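Local coordinates for protein enoyl-CoA hydratase (Bacillus halodurans, PDB 3LKE) that probably catalyses the reversible hydration of enoyl-CoA thioesters, as an enoyl-CoA hydratase of the crotonase family, at residues Thr34-Leu37 with Glu38-Ala42; Val81-Arg84 with Glu85-His88; Arg126-Leu129 with Arg130-Phe134. All coordinates share one frame; numbering follows the deposited sequence.

Contact 1 (Thr34-Leu37 with Glu38-Ala42); sequences TSLL and EAIRA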
ATOM      1  N   THR A  34       8.375 -30.555   5.315  1.00 29.44           N
ATOM      2  CA  THR A  34       7.410 -31.556   4.891  1.00 28.81           C
ATOM      3  C   THR A  34       6.340 -31.814   5.953  1.00 28.54           C
ATOM      4  O   THR A  34       5.157 -31.939   5.640  1.00 30.00           O
ATOM      5  CB  THR A  34       8.113 -32.870   4.519  1.00 32.68           C
ATOM      6  OG1 THR A  34       9.022 -32.630   3.434  1.00 32.03           O
ATOM      7  CG2 THR A  34       7.089 -33.918   4.113  1.00 34.80           C
ATOM      8  N   SER A  35       6.758 -31.893   7.209  1.00 30.43           N
ATOM      9  CA  SER A  35       5.834 -32.155   8.302  1.00 29.04           C
ATOM     10  C   SER A  35       4.971 -30.929   8.561  1.00 30.54           C
ATOM     11  O   SER A  35       3.777 -31.030   8.867  1.00 30.55           O
ATOM     12  CB  SER A  35       6.615 -32.536   9.560  1.00 33.47           C
ATOM     13  OG  SER A  35       7.325 -33.751   9.350  1.00 34.84           O
ATOM     14  N   LEU A  36       5.586 -29.763   8.425  1.00 29.17           N
ATOM     15  CA  LEU A  36       4.867 -28.517   8.598  1.00 28.49           C
ATOM     16  C   LEU A  36       3.778 -28.378   7.539  1.00 29.21           C
ATOM     17  O   LEU A  36       2.635 -28.052   7.856  1.00 26.78           O
ATOM     18  CB  LEU A  36       5.840 -27.343   8.538  1.00 25.85           C
ATOM     19  CG  LEU A  36       5.209 -25.957   8.616  1.00 27.18           C
ATOM     20  CD1 LEU A  36       4.407 -25.776   9.900  1.00 28.98           C
ATOM     21  CD2 LEU A  36       6.294 -24.907   8.506  1.00 31.10           C
ATOM     22  N   LEU A  37       4.129 -28.637   6.285  1.00 27.81           N
ATOM     23  CA  LEU A  37       3.164 -28.544   5.193  1.00 28.98           C
ATOM     24  C   LEU A  37       1.967 -29.452   5.464  1.00 32.41           C
ATOM     25  O   LEU A  37       0.806 -29.048   5.319  1.00 29.70           O
ATOM     26  CB  LEU A  37       3.825 -28.929   3.870  1.00 27.46           C
ATOM     27  CG  LEU A  37       2.947 -28.878   2.620  1.00 28.51           C
ATOM     28  CD1 LEU A  37       2.299 -27.498   2.446  1.00 30.43           C
ATOM     29  CD2 LEU A  37       3.789 -29.233   1.409  1.00 29.93           C
ATOM     30  N   GLU A  38       2.263 -30.682   5.878  1.00 32.29           N
ATOM     31  CA  GLU A  38       1.238 -31.678   6.154  1.00 32.85           C
ATOM     32  C   GLU A  38       0.281 -31.203   7.248  1.00 30.50           C
ATOM     33  O   GLU A  38      -0.932 -31.395   7.158  1.00 31.65           O
ATOM     34  CB  GLU A  38       1.922 -32.988   6.558  1.00 36.99           C
ATOM     35  CG  GLU A  38       0.999 -34.157   6.825  1.00 43.73           C
ATOM     36  CD  GLU A  38       1.756 -35.386   7.310  1.00 50.02           C
ATOM     37  OE1 GLU A  38       1.104 -36.314   7.842  1.00 56.86           O
ATOM     38  OE2 GLU A  38       3.001 -35.420   7.168  1.00 48.93           O
ATOM     39  N   ALA A  39       0.833 -30.563   8.272  1.00 30.29           N
ATOM     40  CA  ALA A  39       0.042 -30.039   9.373  1.00 30.36           C
ATOM     41  C   ALA A  39      -0.836 -28.876   8.913  1.00 28.99           C
ATOM     42  O   ALA A  39      -2.004 -28.778   9.285  1.00 30.70           O
ATOM     43  CB  ALA A  39       0.954 -29.597  10.515  1.00 29.64           C
ATOM     44  N   ILE A  40      -0.261 -27.993   8.102  1.00 28.60           N
ATOM     45  CA  ILE A  40      -0.992 -26.834   7.593  1.00 30.12           C
ATOM     46  C   ILE A  40      -2.191 -27.262   6.751  1.00 30.31           C
ATOM     47  O   ILE A  40      -3.300 -26.750   6.918  1.00 32.42           O
ATOM     48  CB  ILE A  40      -0.077 -25.925   6.745  1.00 29.49           C
ATOM     49  CG1 ILE A  40       0.964 -25.242   7.638  1.00 25.85           C
ATOM     50  CG2 ILE A  40      -0.909 -24.891   5.995  1.00 31.33           C
ATOM     51  CD1 ILE A  40       2.134 -24.634   6.876  1.00 26.23           C
ATOM     52  N   ARG A  41      -1.952 -28.194   5.837  1.00 32.49           N
ATOM     53  CA  ARG A  41      -3.005 -28.707   4.964  1.00 34.46           C
ATOM     54  C   ARG A  41      -4.116 -29.388   5.755  1.00 35.81           C
ATOM     55  O   ARG A  41      -5.302 -29.191   5.477  1.00 34.04           O
ATOM     56  CB  ARG A  41      -2.413 -29.677   3.939  1.00 35.52           C
ATOM     57  CG  ARG A  41      -1.604 -28.985   2.850  1.00 37.38           C
ATOM     58  CD  ARG A  41      -0.861 -29.975   1.967  1.00 37.28           C
ATOM     59  NE  ARG A  41      -0.328 -29.304   0.788  1.00 40.44           N
ATOM     60  CZ  ARG A  41       0.637 -29.783   0.012  1.00 36.09           C
ATOM     61  NH1 ARG A  41       1.199 -30.954   0.287  1.00 40.98           N
ATOM     62  NH2 ARG A  41       1.048 -29.079  -1.041  1.00 40.74           N
ATOM     63  N   ALA A  42      -3.727 -30.194   6.738  1.00 37.79           N
ATOM     64  CA  ALA A  42      -4.696 -30.887   7.578  1.00 37.43           C
ATOM     65  C   ALA A  42      -5.597 -29.892   8.305  1.00 37.26           C
ATOM     66  O   ALA A  42      -6.803 -30.113   8.434  1.00 39.80           O
ATOM     67  CB  ALA A  42      -3.986 -31.799   8.567  1.00 37.31           C
TER
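Glu38 gives its backbone N-H to Thr34 O, the first of four i to i+4 bonds that tie these two turns of helix 30-45, the crossover helix of the beta-alpha-beta unit between strands 14-19 and 51-56. Its side chain runs out extended, and its CB rests 3.5 Å from Thr34 O. Ala39 follows, bonded through N to Ser35 O at 3.0 Å; its methyl faces the sheet, against Val6, Thr8 and Ile17. Next, Ile40 N bonds to Leu36 O. Ile40 CG1 lies anti to the carbonyl carbon (chi1 -69°), which lays it over Leu36 O at 3.3 Å and brings CD1 to within 3.8 Å of Leu36 CG. The two side chains meet at a slant, and both also touch Ile17. Arg41 N makes the fourth of these bonds, to Leu37 O. From CG to NE the Arg41 chain is extended, and it crosses Leu37, whose branched end supports the flat guanidinium, while NE makes a salt bridge to Glu96 on helix 81-98. A methionine in place of Arg41 would probably leave Glu96 without its charge partner and Leu37 without the flat group lying on it. Leu37 CD2 sits 3.2 Å from the guanidinium plane, displaced toward its rim, with Arg41 NH1 the nearest atom at 3.3 Å.

Contact 2 (Val81-Arg84 with Glu85-His88); sequences VRLR and EVLH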
ATOM      1  N   VAL A  81      19.135 -29.869  -7.418  1.00 38.24           N
ATOM      2  CA  VAL A  81      17.983 -30.686  -7.050  1.00 38.37           C
ATOM      3  C   VAL A  81      17.590 -30.546  -5.576  1.00 37.65           C
ATOM      4  O   VAL A  81      16.404 -30.471  -5.243  1.00 38.01           O
ATOM      5  CB  VAL A  81      18.223 -32.176  -7.386  1.00 38.80           C
ATOM      6  CG1 VAL A  81      17.142 -33.049  -6.775  1.00 41.46           C
ATOM      7  CG2 VAL A  81      18.291 -32.368  -8.897  1.00 43.62           C
ATOM      8  N   ARG A  82      18.588 -30.520  -4.697  1.00 38.11           N
ATOM      9  CA  ARG A  82      18.337 -30.408  -3.265  1.00 37.48           C
ATOM     10  C   ARG A  82      17.737 -29.041  -2.944  1.00 35.61           C
ATOM     11  O   ARG A  82      16.763 -28.947  -2.207  1.00 35.76           O
ATOM     12  CB  ARG A  82      19.632 -30.595  -2.474  1.00 43.08           C
ATOM     13  CG  ARG A  82      20.386 -31.870  -2.813  1.00 50.36           C
ATOM     14  CD  ARG A  82      19.819 -33.082  -2.082  1.00 54.76           C
ATOM     15  NE  ARG A  82      20.080 -33.024  -0.644  1.00 60.76           N
ATOM     16  CZ  ARG A  82      21.294 -33.023  -0.100  1.00 59.09           C
ATOM     17  NH1 ARG A  82      22.374 -33.065  -0.871  1.00 59.33           N
ATOM     18  NH2 ARG A  82      21.432 -32.972   1.218  1.00 59.36           N
ATOM     19  N   LEU A  83      18.329 -27.989  -3.501  1.00 37.59           N
ATOM     20  CA  LEU A  83      17.822 -26.634  -3.293  1.00 32.27           C
ATOM     21  C   LEU A  83      16.367 -26.516  -3.745  1.00 32.73           C
ATOM     22  O   LEU A  83      15.513 -26.034  -2.996  1.00 31.71           O
ATOM     23  CB  LEU A  83      18.703 -25.599  -4.007  1.00 34.76           C
ATOM     24  CG  LEU A  83      18.409 -24.116  -3.728  1.00 30.58           C
ATOM     25  CD1 LEU A  83      18.182 -23.873  -2.235  1.00 28.01           C
ATOM     26  CD2 LEU A  83      19.535 -23.236  -4.252  1.00 33.81           C
ATOM     27  N   ARG A  84      16.078 -26.952  -4.967  1.00 29.38           N
ATOM     28  CA  ARG A  84      14.722 -26.831  -5.501  1.00 33.12           C
ATOM     29  C   ARG A  84      13.717 -27.629  -4.677  1.00 32.59           C
ATOM     30  O   ARG A  84      12.580 -27.195  -4.480  1.00 31.63           O
ATOM     31  CB  ARG A  84      14.667 -27.219  -6.986  1.00 31.76           C
ATOM     32  CG  ARG A  84      15.385 -26.225  -7.894  1.00 33.17           C
ATOM     33  CD  ARG A  84      15.324 -26.630  -9.363  1.00 33.95           C
ATOM     34  NE  ARG A  84      16.008 -25.658 -10.215  1.00 31.19           N
ATOM     35  CZ  ARG A  84      15.440 -24.560 -10.707  1.00 35.78           C
ATOM     36  NH1 ARG A  84      14.170 -24.282 -10.428  1.00 35.90           N
ATOM     37  NH2 ARG A  84      16.141 -23.735 -11.474  1.00 36.46           N
ATOM     38  N   GLU A  85      14.149 -28.786  -4.183  1.00 33.65           N
ATOM     39  CA  GLU A  85      13.294 -29.631  -3.356  1.00 31.60           C
ATOM     40  C   GLU A  85      12.843 -28.908  -2.084  1.00 32.17           C
ATOM     41  O   GLU A  85      11.652 -28.902  -1.762  1.00 32.71           O
ATOM     42  CB  GLU A  85      14.014 -30.939  -3.003  1.00 37.58           C
ATOM     43  CG  GLU A  85      13.300 -31.789  -1.967  1.00 41.25           C
ATOM     44  CD  GLU A  85      14.032 -33.097  -1.688  1.00 45.67           C
ATOM     45  OE1 GLU A  85      14.759 -33.580  -2.590  1.00 49.58           O
ATOM     46  OE2 GLU A  85      13.878 -33.636  -0.570  1.00 47.65           O
ATOM     47  N   VAL A  86      13.784 -28.296  -1.369  1.00 29.74           N
ATOM     48  CA  VAL A  86      13.451 -27.658  -0.098  1.00 30.41           C
ATOM     49  C   VAL A  86      12.666 -26.361  -0.321  1.00 28.07           C
ATOM     50  O   VAL A  86      11.726 -26.065   0.415  1.00 27.53           O
ATOM     51  CB  VAL A  86      14.698 -27.404   0.786  1.00 32.78           C
ATOM     52  CG1 VAL A  86      15.660 -26.466   0.113  1.00 32.63           C
ATOM     53  CG2 VAL A  86      14.285 -26.855   2.151  1.00 32.88           C
ATOM     54  N   LEU A  87      13.040 -25.613  -1.352  1.00 27.43           N
ATOM     55  CA  LEU A  87      12.305 -24.409  -1.713  1.00 29.70           C
ATOM     56  C   LEU A  87      10.871 -24.773  -2.047  1.00 27.67           C
ATOM     57  O   LEU A  87       9.939 -24.063  -1.679  1.00 26.46           O
ATOM     58  CB  LEU A  87      12.972 -23.697  -2.892  1.00 27.13           C
ATOM     59  CG  LEU A  87      14.246 -22.962  -2.482  1.00 28.15           C
ATOM     60  CD1 LEU A  87      14.997 -22.409  -3.695  1.00 31.88           C
ATOM     61  CD2 LEU A  87      13.915 -21.843  -1.477  1.00 29.51           C
ATOM     62  N   HIS A  88      10.698 -25.903  -2.722  1.00 25.34           N
ATOM     63  CA  HIS A  88       9.383 -26.334  -3.153  1.00 28.16           C
ATOM     64  C   HIS A  88       8.467 -26.565  -1.952  1.00 29.07           C
ATOM     65  O   HIS A  88       7.344 -26.064  -1.907  1.00 28.01           O
ATOM     66  CB  HIS A  88       9.499 -27.599  -4.022  1.00 33.00           C
ATOM     67  CG  HIS A  88       8.182 -28.162  -4.463  1.00 34.40           C
ATOM     68  ND1 HIS A  88       7.404 -27.564  -5.432  1.00 42.96           N
ATOM     69  CD2 HIS A  88       7.515 -29.276  -4.081  1.00 43.70           C
ATOM     70  CE1 HIS A  88       6.308 -28.280  -5.618  1.00 40.03           C
ATOM     71  NE2 HIS A  88       6.353 -29.326  -4.814  1.00 45.75           N
TER
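Leu83 and Leu87, one turn apart near the start of helix 81-98, make the tight side of this contact. Leu83 CD1 meets Leu87 CD1 at 3.8 Å, and Leu83 CG is equally near that methyl. Different first torsions bring the ends together: Leu83 swings CG away from its backbone N (chi1 -172°), whereas Leu87 keeps CG beside its own (chi1 -75°). Leu87 CG lies 3.4 Å from Leu83 O, the carbonyl that also accepts the N-H of Leu87 at 3.0 Å. Val239 and Phe242 pack on Leu83, and Thr235, Asp146 and Leu147 on Leu87, which buries the pair. Beside them Arg84 runs extended along helix 223-241, over Thr235 and Val239, to a salt bridge with Glu236. Val86 stands at the margin: its CG1, placed between backbone N and carbonyl carbon, comes to 3.1 Å from Leu83 O but only to 4.3 Å from Leu83 CD1.

The solvent side is looser: here backbone bonds join the turns and the side chains diverge. Glu85 N bonds to Val81 O; Glu85 OE1 is still 5.7 Å from Arg82 NE, so the opposite charges do not pair. His88 N bonds to Arg84 O at 2.9 Å, while its imidazole leads away to meet the ring of His92 edge to face. Leucines spaced i to i+4 on the covered face, with Arg82, Glu85 and His88 toward solvent, are typical of an amphipathic helix, packed against helix 223-241.

Contact 3 (Arg126-Leu129 with Arg130-Phe134); sequences RIAL and RRAKF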
ATOM      1  N   ARG A 126       0.468 -11.667  13.727  1.00 23.09           N
ATOM      2  CA  ARG A 126       1.695 -12.138  14.334  1.00 23.82           C
ATOM      3  C   ARG A 126       1.825 -11.450  15.674  1.00 21.80           C
ATOM      4  O   ARG A 126       1.813 -10.225  15.745  1.00 21.61           O
ATOM      5  CB  ARG A 126       2.889 -11.776  13.449  1.00 23.47           C
ATOM      6  CG  ARG A 126       3.030 -12.605  12.176  1.00 23.49           C
ATOM      7  CD  ARG A 126       2.191 -12.071  11.018  1.00 23.18           C
ATOM      8  NE  ARG A 126       2.663 -10.764  10.567  1.00 22.57           N
ATOM      9  CZ  ARG A 126       2.066 -10.024   9.632  1.00 23.26           C
ATOM     10  NH1 ARG A 126       0.976 -10.458   9.021  1.00 23.10           N
ATOM     11  NH2 ARG A 126       2.573  -8.850   9.299  1.00 22.06           N
ATOM     12  N   ILE A 127       1.951 -12.232  16.745  1.00 25.34           N
ATOM     13  CA  ILE A 127       2.083 -11.681  18.092  1.00 24.13           C
ATOM     14  C   ILE A 127       3.404 -12.169  18.665  1.00 23.23           C
ATOM     15  O   ILE A 127       3.699 -13.367  18.597  1.00 24.05           O
ATOM     16  CB  ILE A 127       0.953 -12.196  19.009  1.00 25.61           C
ATOM     17  CG1 ILE A 127      -0.419 -11.781  18.455  1.00 25.11           C
ATOM     18  CG2 ILE A 127       1.134 -11.654  20.436  1.00 23.49           C
ATOM     19  CD1 ILE A 127      -1.599 -12.485  19.152  1.00 26.72           C
ATOM     20  N   ALA A 128       4.201 -11.258  19.212  1.00 25.37           N
ATOM     21  CA  ALA A 128       5.517 -11.634  19.733  1.00 25.17           C
ATOM     22  C   ALA A 128       5.637 -11.384  21.237  1.00 25.39           C
ATOM     23  O   ALA A 128       5.020 -10.461  21.779  1.00 25.14           O
ATOM     24  CB  ALA A 128       6.609 -10.853  19.002  1.00 27.53           C
ATOM     25  N   LEU A 129       6.456 -12.189  21.905  1.00 27.29           N
ATOM     26  CA  LEU A 129       6.891 -11.834  23.251  1.00 26.24           C
ATOM     27  C   LEU A 129       7.871 -10.659  23.138  1.00 30.62           C
ATOM     28  O   LEU A 129       8.576 -10.530  22.138  1.00 30.62           O
ATOM     29  CB  LEU A 129       7.553 -13.031  23.946  1.00 26.45           C
ATOM     30  CG  LEU A 129       6.610 -14.172  24.354  1.00 25.08           C
ATOM     31  CD1 LEU A 129       7.371 -15.280  25.083  1.00 30.67           C
ATOM     32  CD2 LEU A 129       5.485 -13.633  25.229  1.00 29.48           C
ATOM     33  N   ARG A 130       7.906  -9.803  24.157  1.00 26.18           N
ATOM     34  CA  ARG A 130       8.834  -8.675  24.195  1.00 30.97           C
ATOM     35  C   ARG A 130      10.280  -9.071  23.875  1.00 31.98           C
ATOM     36  O   ARG A 130      11.013  -8.312  23.235  1.00 33.54           O
ATOM     37  CB  ARG A 130       8.775  -7.992  25.567  1.00 35.78           C
ATOM     38  CG  ARG A 130       9.787  -6.868  25.768  1.00 38.33           C
ATOM     39  CD  ARG A 130       9.309  -5.563  25.157  1.00 40.52           C
ATOM     40  NE  ARG A 130       7.945  -5.259  25.575  1.00 41.66           N
ATOM     41  CZ  ARG A 130       7.215  -4.264  25.084  1.00 42.42           C
ATOM     42  NH1 ARG A 130       7.715  -3.470  24.151  1.00 40.10           N
ATOM     43  NH2 ARG A 130       5.981  -4.068  25.525  1.00 45.24           N
ATOM     44  N   ARG A 131      10.688 -10.257  24.314  1.00 29.36           N
ATOM     45  CA  ARG A 131      12.087 -10.657  24.200  1.00 31.02           C
ATOM     46  C   ARG A 131      12.452 -11.194  22.816  1.00 31.58           C
ATOM     47  O   ARG A 131      13.619 -11.455  22.539  1.00 31.49           O
ATOM     48  CB  ARG A 131      12.455 -11.687  25.267  1.00 30.59           C
ATOM     49  CG  ARG A 131      11.650 -12.963  25.202  1.00 30.72           C
ATOM     50  CD  ARG A 131      12.103 -13.955  26.264  1.00 40.39           C
ATOM     51  NE  ARG A 131      11.253 -15.138  26.262  1.00 35.83           N
ATOM     52  CZ  ARG A 131      11.484 -16.222  25.529  1.00 39.11           C
ATOM     53  NH1 ARG A 131      12.554 -16.272  24.745  1.00 38.10           N
ATOM     54  NH2 ARG A 131      10.650 -17.257  25.581  1.00 36.40           N
ATOM     55  N   ALA A 132      11.455 -11.363  21.955  1.00 30.35           N
ATOM     56  CA  ALA A 132      11.709 -11.832  20.594  1.00 28.87           C
ATOM     57  C   ALA A 132      12.679 -10.905  19.855  1.00 28.49           C
ATOM     58  O   ALA A 132      12.586  -9.684  19.955  1.00 29.36           O
ATOM     59  CB  ALA A 132      10.406 -11.943  19.826  1.00 26.64           C
ATOM     60  N   LYS A 133      13.599 -11.509  19.109  1.00 28.66           N
ATOM     61  CA  LYS A 133      14.546 -10.776  18.271  1.00 29.34           C
ATOM     62  C   LYS A 133      14.412 -11.279  16.840  1.00 26.76           C
ATOM     63  O   LYS A 133      14.009 -12.421  16.618  1.00 24.09           O
ATOM     64  CB  LYS A 133      15.983 -10.976  18.761  1.00 32.26           C
ATOM     65  CG  LYS A 133      16.342 -10.215  20.035  1.00 37.64           C
ATOM     66  CD  LYS A 133      16.526  -8.734  19.762  1.00 33.11           C
ATOM     67  CE  LYS A 133      17.144  -8.006  20.955  1.00 38.25           C
ATOM     68  NZ  LYS A 133      16.264  -8.066  22.161  1.00 42.24           N
ATOM     69  N   PHE A 134      14.776 -10.422  15.885  1.00 27.10           N
ATOM     70  CA  PHE A 134      14.521 -10.657  14.469  1.00 23.76           C
ATOM     71  C   PHE A 134      15.743 -10.279  13.650  1.00 25.56           C
ATOM     72  O   PHE A 134      16.510  -9.408  14.048  1.00 24.70           O
ATOM     73  CB  PHE A 134      13.332  -9.795  14.020  1.00 24.05           C
ATOM     74  CG  PHE A 134      12.074 -10.054  14.801  1.00 22.30           C
ATOM     75  CD1 PHE A 134      11.154 -10.985  14.353  1.00 22.70           C
ATOM     76  CD2 PHE A 134      11.815  -9.365  15.977  1.00 26.07           C
ATOM     77  CE1 PHE A 134       9.988 -11.229  15.060  1.00 26.07           C
ATOM     78  CE2 PHE A 134      10.656  -9.608  16.691  1.00 26.04           C
ATOM     79  CZ  PHE A 134       9.740 -10.546  16.223  1.00 23.89           C
TER
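Ala128, Ala132 and Phe134 supply the apolar contacts across this bend. Ala128 CB meets Ala132 CB at 4.0 Å, methyl against methyl, and touches the Phe134 ring at its edge, near the ring plane, 4.2 Å from CZ. Phe134 CG sits anti to the carbonyl carbon (chi1 -58°), an orientation that turns the ring back toward strand 125-129. Ile108 of strand 103-108 touches all three side chains, and Phe117 packs edge to face with Phe134.

One backbone hydrogen bond spans the bend: Ala132 N donates to Leu129 O at 3.0 Å. Ala132 CB is also 3.3 Å from Leu129 O, so this carbonyl is approached by both amide and methyl.

The charged side chains of the turn make their polar bonds beyond it. Arg131 runs alongside Leu129, pointing the same way, with NH2 3.9 Å from Leu129 CD1, and donates an N-H from NH2 to Arg59 O. Arg130 is folded back through chi2 and chi3 and forms salt bridges with Glu188 and Glu175. Strand 125-129 lies at a subunit interface, where Arg126 forms a salt bridge with Glu160 of a second subunit.

Residues Leu129 to Ala132 form a type I beta turn, through which the chain leaves the main sheet on strand 125-129 and enters the small sheet on strand 133-135, within a crotonase-like fold.

In the fold
Along the chain the contacts come in series, contact 1 on helix 30-45, contact 2 at the start of helix 81-98 and contact 3 where strand 125-129 gives way to strand 133-135. Contacts 1 and 2 are neighbours, their centres about 17 Å apart and their nearest atoms about 6 Å apart. Contact 3 lies on the opposite side of the chain's centre from both, its centre about 24 Å from that of contact 1 and about 29 Å from that of contact 2. Helix 30-45 covers the main sheet, helix 81-98 joins it to helix 223-241, and at contact 3 the crotonase-like chain passes from the main sheet to the small one.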